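Local coordinates for protein D-alanyl transferase DltD (Enterococcus faecium TX0133A04, PDB 6PFX) that probably transfers D-alanine in lipoteichoic acid biosynthesis at the Gram-positive cell membrane, as a member of the DltD family with an SGNH-hydrolase-like fold, at residues Glu231-Phe245 / Asn340-Lys352. Numbering follows the deposited sequence.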
loop_
_atom_site.group_PDB
_atom_site.type_symbol
_atom_site.label_atom_id
_atom_site.label_comp_id
_atom_site.label_asym_id
_atom_site.label_seq_id
_atom_site.Cartn_x
_atom_site.Cartn_y
_atom_site.Cartn_z
ATOM N N GLU A 231 16.520 -7.431 19.448
ATOM C CA GLU A 231 16.590 -8.082 20.752
ATOM C C GLU A 231 16.392 -7.071 21.874
ATOM O O GLU A 231 15.649 -7.323 22.830
ATOM C CB GLU A 231 17.927 -8.804 20.894
ATOM C CG GLU A 231 18.037 -9.734 22.081
ATOM C CD GLU A 231 19.325 -10.529 22.045
ATOM O OE1 GLU A 231 20.353 -9.983 21.577
ATOM O OE2 GLU A 231 19.297 -11.705 22.466
ATOM N N ARG A 232 17.047 -5.915 21.769
ATOM C CA ARG A 232 16.982 -4.907 22.823
ATOM C C ARG A 232 15.598 -4.284 22.929
ATOM O O ARG A 232 15.211 -3.837 24.015
ATOM C CB ARG A 232 18.064 -3.858 22.532
ATOM C CG ARG A 232 18.180 -2.685 23.479
ATOM C CD ARG A 232 19.100 -1.612 22.835
ATOM N NE ARG A 232 20.223 -2.222 22.114
ATOM C CZ ARG A 232 20.808 -1.712 21.028
ATOM N NH1 ARG A 232 20.388 -0.569 20.502
ATOM N NH2 ARG A 232 21.813 -2.363 20.455
ATOM N N GLU A 233 14.834 -4.256 21.838
ATOM C CA GLU A 233 13.569 -3.533 21.803
ATOM C C GLU A 233 12.354 -4.426 22.002
ATOM O O GLU A 233 11.225 -3.934 21.907
ATOM C CB GLU A 233 13.465 -2.730 20.503
ATOM C CG GLU A 233 14.616 -1.730 20.407
ATOM C CD GLU A 233 14.345 -0.539 19.514
ATOM O OE1 GLU A 233 13.261 -0.473 18.905
ATOM O OE2 GLU A 233 15.238 0.337 19.424
ATOM N N THR A 234 12.554 -5.706 22.319
ATOM C CA THR A 234 11.464 -6.663 22.470
ATOM C C THR A 234 11.617 -7.470 23.748
ATOM O O THR A 234 11.299 -8.663 23.799
ATOM C CB THR A 234 11.375 -7.596 21.264
ATOM O OG1 THR A 234 12.590 -8.359 21.143
ATOM C CG2 THR A 234 11.149 -6.797 19.968
ATOM N N THR A 235 12.064 -6.826 24.815
ATOM C CA THR A 235 12.377 -7.554 26.033
ATOM C C THR A 235 11.207 -7.718 26.998
ATOM O O THR A 235 11.373 -8.402 28.011
ATOM C CB THR A 235 13.506 -6.843 26.782
ATOM O OG1 THR A 235 13.052 -5.528 27.123
ATOM C CG2 THR A 235 14.753 -6.759 25.940
ATOM N N ASN A 236 10.034 -7.131 26.737
ATOM C CA ASN A 236 8.990 -7.086 27.764
ATOM C C ASN A 236 7.814 -8.035 27.514
ATOM O O ASN A 236 6.766 -7.915 28.168
ATOM C CB ASN A 236 8.522 -5.651 28.041
ATOM C CG ASN A 236 7.554 -5.123 27.006
ATOM O OD1 ASN A 236 7.222 -5.796 26.034
ATOM N ND2 ASN A 236 7.061 -3.912 27.240
ATOM N N ASN A 237 7.989 -9.032 26.657
ATOM C CA ASN A 237 6.902 -9.934 26.328
ATOM C C ASN A 237 7.482 -11.177 25.671
ATOM O O ASN A 237 8.651 -11.168 25.256
ATOM C CB ASN A 237 5.894 -9.257 25.384
ATOM C CG ASN A 237 6.514 -8.885 24.022
ATOM O OD1 ASN A 237 6.458 -9.673 23.079
ATOM N ND2 ASN A 237 7.103 -7.691 23.925
ATOM N N PRO A 238 6.703 -12.233 25.538
ATOM C CA PRO A 238 7.215 -13.486 24.970
ATOM C C PRO A 238 7.076 -13.612 23.467
ATOM O O PRO A 238 7.428 -14.668 22.919
ATOM C CB PRO A 238 6.367 -14.567 25.663
ATOM C CG PRO A 238 5.156 -13.906 26.107
ATOM C CD PRO A 238 5.406 -12.418 26.217
ATOM N N PHE A 239 6.597 -12.574 22.793
ATOM C CA PHE A 239 6.135 -12.706 21.422
ATOM C C PHE A 239 7.024 -12.013 20.406
ATOM O O PHE A 239 6.706 -12.035 19.213
ATOM C CB PHE A 239 4.713 -12.150 21.277
ATOM C CG PHE A 239 3.728 -12.771 22.207
ATOM C CD1 PHE A 239 3.418 -14.104 22.103
ATOM C CD2 PHE A 239 3.103 -12.011 23.180
ATOM C CE1 PHE A 239 2.500 -14.681 22.972
ATOM C CE2 PHE A 239 2.187 -12.576 24.043
ATOM C CZ PHE A 239 1.888 -13.914 23.940
ATOM N N GLY A 240 8.104 -11.376 20.834
ATOM C CA GLY A 240 8.931 -10.649 19.894
ATOM C C GLY A 240 8.350 -9.329 19.447
ATOM O O GLY A 240 8.737 -8.821 18.388
ATOM N N LEU A 241 7.436 -8.753 20.226
ATOM C CA LEU A 241 6.793 -7.491 19.880
ATOM C C LEU A 241 7.582 -6.335 20.479
ATOM O O LEU A 241 8.136 -6.446 21.577
ATOM C CB LEU A 241 5.356 -7.437 20.410
ATOM C CG LEU A 241 4.436 -8.576 19.991
ATOM C CD1 LEU A 241 3.110 -8.540 20.753
ATOM C CD2 LEU A 241 4.174 -8.524 18.500
ATOM N N LYS A 242 7.644 -5.223 19.753
ATOM C CA LYS A 242 8.304 -4.042 20.291
ATOM C C LYS A 242 7.657 -3.664 21.617
ATOM O O LYS A 242 6.427 -3.632 21.728
ATOM C CB LYS A 242 8.183 -2.896 19.291
ATOM C CG LYS A 242 8.964 -1.675 19.680
ATOM C CD LYS A 242 9.221 -0.765 18.486
ATOM C CE LYS A 242 10.038 0.439 18.896
ATOM N NZ LYS A 242 9.310 1.312 19.850
ATOM N N ASN A 243 8.495 -3.355 22.616
ATOM C CA ASN A 243 8.017 -3.108 23.975
ATOM C C ASN A 243 6.839 -2.133 24.032
ATOM O O ASN A 243 5.824 -2.428 24.668
ATOM C CB ASN A 243 9.171 -2.641 24.867
ATOM C CG ASN A 243 10.153 -3.751 25.167
ATOM O OD1 ASN A 243 9.975 -4.883 24.726
ATOM N ND2 ASN A 243 11.201 -3.431 25.918
ATOM N N ASP A 244 6.946 -0.958 23.395
ATOM C CA ASP A 244 5.870 0.021 23.568
ATOM C C ASP A 244 4.575 -0.451 22.914
ATOM O O ASP A 244 3.486 -0.167 23.425
ATOM C CB ASP A 244 6.297 1.415 23.097
ATOM C CG ASP A 244 6.574 1.485 21.612
ATOM O OD1 ASP A 244 6.842 0.436 21.000
ATOM O OD2 ASP A 244 6.541 2.604 21.051
ATOM N N PHE A 245 4.672 -1.201 21.816
ATOM C CA PHE A 245 3.484 -1.769 21.195
ATOM C C PHE A 245 2.820 -2.762 22.136
ATOM O O PHE A 245 1.598 -2.752 22.313
ATOM C CB PHE A 245 3.876 -2.465 19.897
ATOM C CG PHE A 245 2.713 -3.036 19.133
ATOM C CD1 PHE A 245 2.198 -4.280 19.446
ATOM C CD2 PHE A 245 2.134 -2.324 18.100
ATOM C CE1 PHE A 245 1.140 -4.803 18.727
ATOM C CE2 PHE A 245 1.078 -2.848 17.384
ATOM C CZ PHE A 245 0.579 -4.080 17.700
ATOM N N ASN A 340 13.113 -14.238 13.734
ATOM C CA ASN A 340 13.042 -13.242 14.789
ATOM C C ASN A 340 13.323 -11.849 14.243
ATOM O O ASN A 340 14.240 -11.633 13.437
ATOM C CB ASN A 340 14.021 -13.575 15.913
ATOM C CG ASN A 340 13.559 -14.756 16.747
ATOM O OD1 ASN A 340 12.382 -15.101 16.746
ATOM N ND2 ASN A 340 14.482 -15.378 17.465
ATOM N N TYR A 341 12.537 -10.893 14.730
ATOM C CA TYR A 341 12.718 -9.473 14.462
ATOM C C TYR A 341 12.405 -9.106 13.023
ATOM O O TYR A 341 12.755 -8.005 12.587
ATOM C CB TYR A 341 14.126 -9.020 14.864
ATOM C CG TYR A 341 14.548 -9.612 16.177
ATOM C CD1 TYR A 341 13.746 -9.502 17.307
ATOM C CD2 TYR A 341 15.726 -10.324 16.277
ATOM C CE1 TYR A 341 14.129 -10.068 18.509
ATOM C CE2 TYR A 341 16.119 -10.890 17.466
ATOM C CZ TYR A 341 15.324 -10.758 18.582
ATOM O OH TYR A 341 15.715 -11.340 19.777
ATOM N N PHE A 342 11.758 -10.004 12.266
ATOM C CA PHE A 342 11.328 -9.660 10.914
ATOM C C PHE A 342 10.257 -8.580 10.958
ATOM O O PHE A 342 10.304 -7.619 10.180
ATOM C CB PHE A 342 10.804 -10.907 10.175
ATOM C CG PHE A 342 10.910 -10.823 8.676
ATOM C CD1 PHE A 342 12.069 -11.212 8.035
ATOM C CD2 PHE A 342 9.858 -10.371 7.910
ATOM C CE1 PHE A 342 12.194 -11.132 6.666
ATOM C CE2 PHE A 342 9.980 -10.287 6.538
ATOM C CZ PHE A 342 11.144 -10.676 5.919
ATOM N N MET A 343 9.294 -8.722 11.870
ATOM C CA MET A 343 8.235 -7.752 12.090
ATOM C C MET A 343 8.506 -7.003 13.385
ATOM O O MET A 343 9.086 -7.551 14.328
ATOM C CB MET A 343 6.877 -8.443 12.181
ATOM C CG MET A 343 6.657 -9.425 11.073
ATOM S SD MET A 343 6.620 -8.625 9.483
ATOM C CE MET A 343 4.998 -7.894 9.548
ATOM N N GLU A 344 8.110 -5.728 13.402
ATOM C CA GLU A 344 8.211 -4.901 14.597
ATOM C C GLU A 344 7.129 -5.266 15.603
ATOM O O GLU A 344 7.350 -5.163 16.812
ATOM C CB GLU A 344 8.101 -3.418 14.205
ATOM C CG GLU A 344 8.328 -2.467 15.366
ATOM C CD GLU A 344 8.255 -1.006 14.981
ATOM O OE1 GLU A 344 7.297 -0.311 15.400
ATOM O OE2 GLU A 344 9.184 -0.556 14.287
ATOM N N ASP A 345 5.974 -5.711 15.126
ATOM C CA ASP A 345 4.839 -6.006 15.992
ATOM C C ASP A 345 3.989 -7.069 15.309
ATOM O O ASP A 345 4.524 -7.977 14.666
ATOM C CB ASP A 345 4.074 -4.720 16.299
ATOM C CG ASP A 345 3.692 -3.954 15.053
ATOM O OD1 ASP A 345 3.352 -4.608 14.048
ATOM O OD2 ASP A 345 3.751 -2.700 15.066
ATOM N N THR A 346 2.675 -6.983 15.445
ATOM C CA THR A 346 1.812 -8.033 14.926
ATOM C C THR A 346 1.513 -7.913 13.440
ATOM O O THR A 346 0.964 -8.851 12.853
ATOM C CB THR A 346 0.465 -7.972 15.631
ATOM O OG1 THR A 346 -0.080 -6.658 15.459
ATOM C CG2 THR A 346 0.621 -8.247 17.098
ATOM N N ILE A 347 1.810 -6.793 12.808
ATOM C CA ILE A 347 1.445 -6.719 11.405
ATOM C C ILE A 347 2.458 -5.946 10.581
ATOM O O ILE A 347 2.439 -6.021 9.348
ATOM C CB ILE A 347 0.032 -6.120 11.224
ATOM C CG1 ILE A 347 -0.035 -4.731 11.863
ATOM C CG2 ILE A 347 -1.037 -7.062 11.797
ATOM C CD1 ILE A 347 -1.154 -3.879 11.323
ATOM N N HIS A 348 3.349 -5.210 11.241
ATOM C CA HIS A 348 4.187 -4.228 10.567
ATOM C C HIS A 348 5.617 -4.719 10.410
ATOM O O HIS A 348 6.250 -5.138 11.387
ATOM C CB HIS A 348 4.211 -2.914 11.351
ATOM C CG HIS A 348 2.866 -2.293 11.521
ATOM N ND1 HIS A 348 2.364 -1.931 12.751
ATOM C CD2 HIS A 348 1.913 -1.976 10.614
ATOM C CE1 HIS A 348 1.154 -1.423 12.596
ATOM N NE2 HIS A 348 0.858 -1.437 11.308
ATOM N N LEU A 349 6.139 -4.609 9.186
ATOM C CA LEU A 349 7.538 -4.915 8.932
ATOM C C LEU A 349 8.434 -4.160 9.898
ATOM O O LEU A 349 8.170 -3.003 10.242
ATOM C CB LEU A 349 7.916 -4.516 7.508
ATOM C CG LEU A 349 7.507 -5.475 6.403
ATOM C CD1 LEU A 349 7.744 -4.777 5.074
ATOM C CD2 LEU A 349 8.272 -6.770 6.455
ATOM N N GLY A 350 9.515 -4.821 10.317
ATOM C CA GLY A 350 10.442 -4.343 11.316
ATOM C C GLY A 350 11.870 -4.498 10.800
ATOM O O GLY A 350 12.122 -4.602 9.641
ATOM N N TRP A 351 12.794 -4.567 11.772
ATOM C CA TRP A 351 14.216 -4.396 11.460
ATOM C C TRP A 351 14.709 -5.395 10.410
ATOM O O TRP A 351 15.235 -5.011 9.355
ATOM C CB TRP A 351 15.021 -4.506 12.757
ATOM C CG TRP A 351 14.448 -3.669 13.879
ATOM C CD1 TRP A 351 14.745 -2.368 14.163
ATOM C CD2 TRP A 351 13.471 -4.079 14.854
ATOM N NE1 TRP A 351 14.009 -1.937 15.242
ATOM C CE2 TRP A 351 13.228 -2.969 15.692
ATOM C CE3 TRP A 351 12.771 -5.273 15.094
ATOM C CZ2 TRP A 351 12.331 -3.021 16.763
ATOM C CZ3 TRP A 351 11.880 -5.327 16.164
ATOM C CH2 TRP A 351 11.665 -4.201 16.980
ATOM N N LYS A 352 14.552 -6.685 10.675
ATOM C CA LYS A 352 15.047 -7.682 9.734
ATOM C C LYS A 352 14.197 -7.740 8.475
ATOM O O LYS A 352 14.716 -8.067 7.397
ATOM C CB LYS A 352 15.117 -9.029 10.447
ATOM C CG LYS A 352 16.322 -9.113 11.387
ATOM C CD LYS A 352 17.591 -9.467 10.654
ATOM C CE LYS A 352 17.580 -10.922 10.211
ATOM N NZ LYS A 352 18.567 -11.177 9.127
HETATM O O HOH W 1 9.961 -9.169 16.274
#
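The face of the Phe245 ring receives Asp345 CB, 3.4 Å from the ring centroid, a CH-pi contact, with the carboxylate plane tilted 35° from the ring. With CG anti to the backbone N (chi1 -177°), the phenyl reaches out from the first turn of helix 243-250. Its far end meets Thr346, while Leu241 CD2 lies 3.5 Å from Asp345 C; Leu241 and Phe245 thus offer carbon surface to the Asp345 backbone and CB and to Thr346 CG2.

A single direct hydrogen bond joins the segments, Lys242 N to Glu344 O at 3.0 Å. A water lies between Gly240 O and Met343 O, close enough to bridge them. Beyond the backbone bond, the methylenes of Lys242 and Glu344 run alongside each other, CD to CD 3.6 Å, but their charges part: Lys242 NZ pairs with Asp244, Glu344 with Arg50.

Tyr341 takes Glu231 N over one ring face and Thr234 OG1, which hydrogen-bonds to Gly230 O, at its edge, 3.5 Å from Tyr341 CE1. Glu233 OE1 approaches the edge of Trp351, their planes nearly perpendicular (89°).

Asp345 OD2 accepts from His348 ND1 through its syn lone pair (2.8 Å), and OD1 accepts from Ile347 N and His348 N, fixing the carboxylate's rotation. His348 NE2 bonds Ser46, consistent with a Ser-His-Asp triad.

The contact thus sets the junction of helices 219-233 and 243-250 against the loop leading into helix 351-365, beyond edge strand 330-332 in sequence.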